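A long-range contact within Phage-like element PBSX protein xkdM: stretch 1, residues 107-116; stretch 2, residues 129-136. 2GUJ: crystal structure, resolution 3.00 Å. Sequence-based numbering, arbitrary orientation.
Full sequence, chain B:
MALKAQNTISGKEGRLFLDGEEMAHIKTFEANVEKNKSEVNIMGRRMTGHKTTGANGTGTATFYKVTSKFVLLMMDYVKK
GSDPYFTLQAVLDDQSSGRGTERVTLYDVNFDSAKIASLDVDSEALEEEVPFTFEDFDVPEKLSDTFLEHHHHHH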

# COMPACT_ATOMS: atom_id res chain seq x y z
N TYR B 107 2.15 -7.45 16.71
CA TYR B 107 1.17 -7.15 17.73
C TYR B 107 0.15 -6.18 17.22
O TYR B 107 0.46 -5.21 16.54
CB TYR B 107 1.85 -6.61 18.97
CG TYR B 107 2.92 -7.54 19.47
CD1 TYR B 107 2.77 -8.93 19.33
CD2 TYR B 107 4.07 -7.05 20.06
CE1 TYR B 107 3.76 -9.80 19.75
CE2 TYR B 107 5.07 -7.91 20.48
CZ TYR B 107 4.91 -9.28 20.32
OH TYR B 107 5.93 -10.13 20.69
N ASP B 108 -1.09 -6.51 17.53
CA ASP B 108 -2.24 -5.72 17.16
C ASP B 108 -2.44 -5.38 15.70
O ASP B 108 -2.83 -4.26 15.37
CB ASP B 108 -2.29 -4.46 18.01
CG ASP B 108 -3.13 -4.64 19.24
OD1 ASP B 108 -3.04 -5.72 19.88
OD2 ASP B 108 -3.88 -3.71 19.57
N VAL B 109 -2.16 -6.35 14.83
CA VAL B 109 -2.40 -6.14 13.41
C VAL B 109 -3.91 -5.95 13.43
O VAL B 109 -4.58 -6.52 14.28
CB VAL B 109 -2.06 -7.39 12.56
CG1 VAL B 109 -1.57 -8.51 13.47
CG2 VAL B 109 -3.29 -7.83 11.77
N ASN B 110 -4.45 -5.17 12.50
CA ASN B 110 -5.89 -4.94 12.50
C ASN B 110 -6.50 -4.51 11.18
O ASN B 110 -6.21 -3.42 10.69
CB ASN B 110 -6.20 -3.90 13.57
CG ASN B 110 -7.60 -3.31 13.44
OD1 ASN B 110 -8.50 -3.94 12.88
ND2 ASN B 110 -7.79 -2.11 13.97
N PHE B 111 -7.34 -5.36 10.60
CA PHE B 111 -8.00 -5.04 9.33
C PHE B 111 -9.40 -4.52 9.56
O PHE B 111 -9.85 -4.38 10.69
CB PHE B 111 -8.16 -6.26 8.43
CG PHE B 111 -7.17 -7.33 8.67
CD1 PHE B 111 -7.27 -8.16 9.78
CD2 PHE B 111 -6.13 -7.52 7.77
CE1 PHE B 111 -6.33 -9.17 10.00
CE2 PHE B 111 -5.19 -8.52 7.96
CZ PHE B 111 -5.28 -9.35 9.08
N ASP B 112 -10.09 -4.23 8.46
CA ASP B 112 -11.47 -3.77 8.52
C ASP B 112 -12.28 -5.06 8.40
O ASP B 112 -12.14 -5.82 7.44
CB ASP B 112 -11.76 -2.82 7.35
CG ASP B 112 -13.20 -2.30 7.35
OD1 ASP B 112 -13.66 -1.70 8.34
OD2 ASP B 112 -13.89 -2.50 6.33
N SER B 113 -13.12 -5.31 9.40
CA SER B 113 -13.94 -6.50 9.45
C SER B 113 -14.55 -6.82 8.09
O SER B 113 -14.23 -7.83 7.47
CB SER B 113 -15.06 -6.30 10.46
OG SER B 113 -14.52 -5.84 11.67
N ALA B 114 -15.44 -5.93 7.65
CA ALA B 114 -16.13 -6.06 6.38
C ALA B 114 -15.18 -6.56 5.31
O ALA B 114 -15.47 -7.54 4.61
CB ALA B 114 -16.70 -4.71 5.96
N LYS B 115 -14.06 -5.87 5.17
CA LYS B 115 -13.05 -6.24 4.17
C LYS B 115 -12.75 -7.72 4.24
O LYS B 115 -12.48 -8.36 3.22
CB LYS B 115 -11.77 -5.43 4.37
CG LYS B 115 -11.78 -4.05 3.68
CD LYS B 115 -10.78 -3.10 4.33
CE LYS B 115 -9.41 -3.75 4.47
NZ LYS B 115 -8.41 -2.87 5.15
N ILE B 116 -12.80 -8.29 5.45
CA ILE B 116 -12.54 -9.71 5.59
C ILE B 116 -13.75 -10.57 5.24
O ILE B 116 -13.62 -11.57 4.54
CB ILE B 116 -12.09 -10.06 7.00
CG1 ILE B 116 -11.04 -9.07 7.47
CG2 ILE B 116 -11.49 -11.46 7.00
CD1 ILE B 116 -10.60 -9.30 8.91
N GLU B 129 -5.23 -8.99 -1.50
CA GLU B 129 -4.29 -8.22 -0.70
C GLU B 129 -5.05 -7.33 0.25
O GLU B 129 -5.57 -6.29 -0.14
CB GLU B 129 -3.39 -7.35 -1.58
CG GLU B 129 -2.36 -8.15 -2.35
CD GLU B 129 -1.40 -7.27 -3.10
OE1 GLU B 129 -0.62 -6.55 -2.44
OE2 GLU B 129 -1.44 -7.29 -4.35
N VAL B 130 -5.10 -7.73 1.51
CA VAL B 130 -5.82 -6.93 2.45
C VAL B 130 -4.93 -6.05 3.28
O VAL B 130 -3.85 -6.47 3.71
CB VAL B 130 -6.65 -7.78 3.38
CG1 VAL B 130 -7.68 -6.91 4.07
CG2 VAL B 130 -7.30 -8.89 2.58
N PRO B 131 -5.35 -4.79 3.48
CA PRO B 131 -4.59 -3.82 4.27
C PRO B 131 -4.81 -4.09 5.74
O PRO B 131 -5.79 -4.73 6.11
CB PRO B 131 -5.18 -2.47 3.84
CG PRO B 131 -5.73 -2.77 2.45
CD PRO B 131 -6.37 -4.11 2.66
N PHE B 132 -3.90 -3.62 6.59
CA PHE B 132 -4.07 -3.84 8.02
C PHE B 132 -3.09 -2.95 8.73
O PHE B 132 -2.17 -2.44 8.10
CB PHE B 132 -3.85 -5.31 8.37
CG PHE B 132 -2.41 -5.75 8.30
CD1 PHE B 132 -1.49 -5.31 9.25
CD2 PHE B 132 -1.98 -6.60 7.29
CE1 PHE B 132 -0.16 -5.71 9.20
CE2 PHE B 132 -0.64 -7.01 7.23
CZ PHE B 132 0.27 -6.56 8.19
N THR B 133 -3.26 -2.75 10.03
CA THR B 133 -2.31 -1.88 10.70
C THR B 133 -1.91 -2.36 12.07
O THR B 133 -2.65 -2.20 13.05
CB THR B 133 -2.83 -0.44 10.84
OG1 THR B 133 -3.87 -0.40 11.83
CG2 THR B 133 -3.37 0.06 9.51
N PHE B 134 -0.73 -2.95 12.14
CA PHE B 134 -0.21 -3.46 13.40
C PHE B 134 0.23 -2.29 14.25
O PHE B 134 0.44 -1.20 13.73
CB PHE B 134 0.97 -4.39 13.14
CG PHE B 134 2.12 -3.72 12.45
CD1 PHE B 134 2.06 -3.40 11.10
CD2 PHE B 134 3.28 -3.42 13.16
CE1 PHE B 134 3.13 -2.80 10.46
CE2 PHE B 134 4.35 -2.82 12.55
CZ PHE B 134 4.28 -2.51 11.19
N GLU B 135 0.37 -2.50 15.55
CA GLU B 135 0.79 -1.43 16.45
C GLU B 135 2.17 -1.72 17.02
O GLU B 135 2.70 -0.93 17.80
CB GLU B 135 -0.21 -1.27 17.60
CG GLU B 135 -1.04 -0.02 17.54
CD GLU B 135 -1.73 0.15 16.20
OE1 GLU B 135 -1.07 0.68 15.26
OE2 GLU B 135 -2.92 -0.25 16.07
N ASP B 136 2.74 -2.85 16.64
CA ASP B 136 4.06 -3.22 17.10
C ASP B 136 4.46 -4.53 16.42
O ASP B 136 3.61 -5.37 16.13
CB ASP B 136 4.07 -3.40 18.62
CG ASP B 136 5.45 -3.62 19.15
OD1 ASP B 136 6.21 -4.35 18.48
OD2 ASP B 136 5.80 -3.09 20.22

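What do the two backbones exchange? They run antiparallel, and the Tyr107 carbonyl is the busiest acceptor: Glu135 N donates to Tyr107 O at 2.9 Å with a nearly straight angle of 161°, while Asp136 N reaches the same Tyr107 O at 3.3 Å in a weak bond. Tyr107 N returns a bond to Asp136 O; at 2.6 Å it is short, but its angle of 115° makes it weak. Further along, Thr133 N donates to Asn110 O at 3.1 Å.

How close do the chains come between these bonds? Asp108 O lies 3.1 Å from Thr133 O, two acceptors that cannot bond to each other. The same Asp108 O receives a CA-H...O contact from Phe134 CA at 3.4 Å, with an angle of 155° at the hydrogen. Here the backbones come near, Val109 CA and Phe134 CA being 3.5 Å apart. Asn110 O has a similar carbon neighbour in Phe132 CA, also at 3.4 Å, beside its bond to Thr133.

Which apolar groups meet? Phe111 and Phe132 form an oblique aromatic pair, their ring centroids 5.6 Å apart and their planes at 71°. The tightest touch between these side chains is Phe111 CD2 to Phe132 CB, 3.2 Å. Phe111 CD2 also approaches Val130 CG1 at 4.1 Å, and Val109 CB sits 4.0 Å from Phe132 CD1, so the aromatic pair continues into aliphatic packing.

What does Lys115 add from the helix? Its CA-to-CB bond points toward the other stretch. Lys115 NZ lies 3.4 Å from Pro131 O, a weak hydrogen bond, and the side chain reaches it through a bend at chi3 (50°, p). Lys115 CE packs 3.6 Å from Val130 CG1. Pro131 O also lies at the edge of the Phe111 ring, 3.3 Å from Phe111 CD2, so one carbonyl meets both a charged and an aromatic side chain.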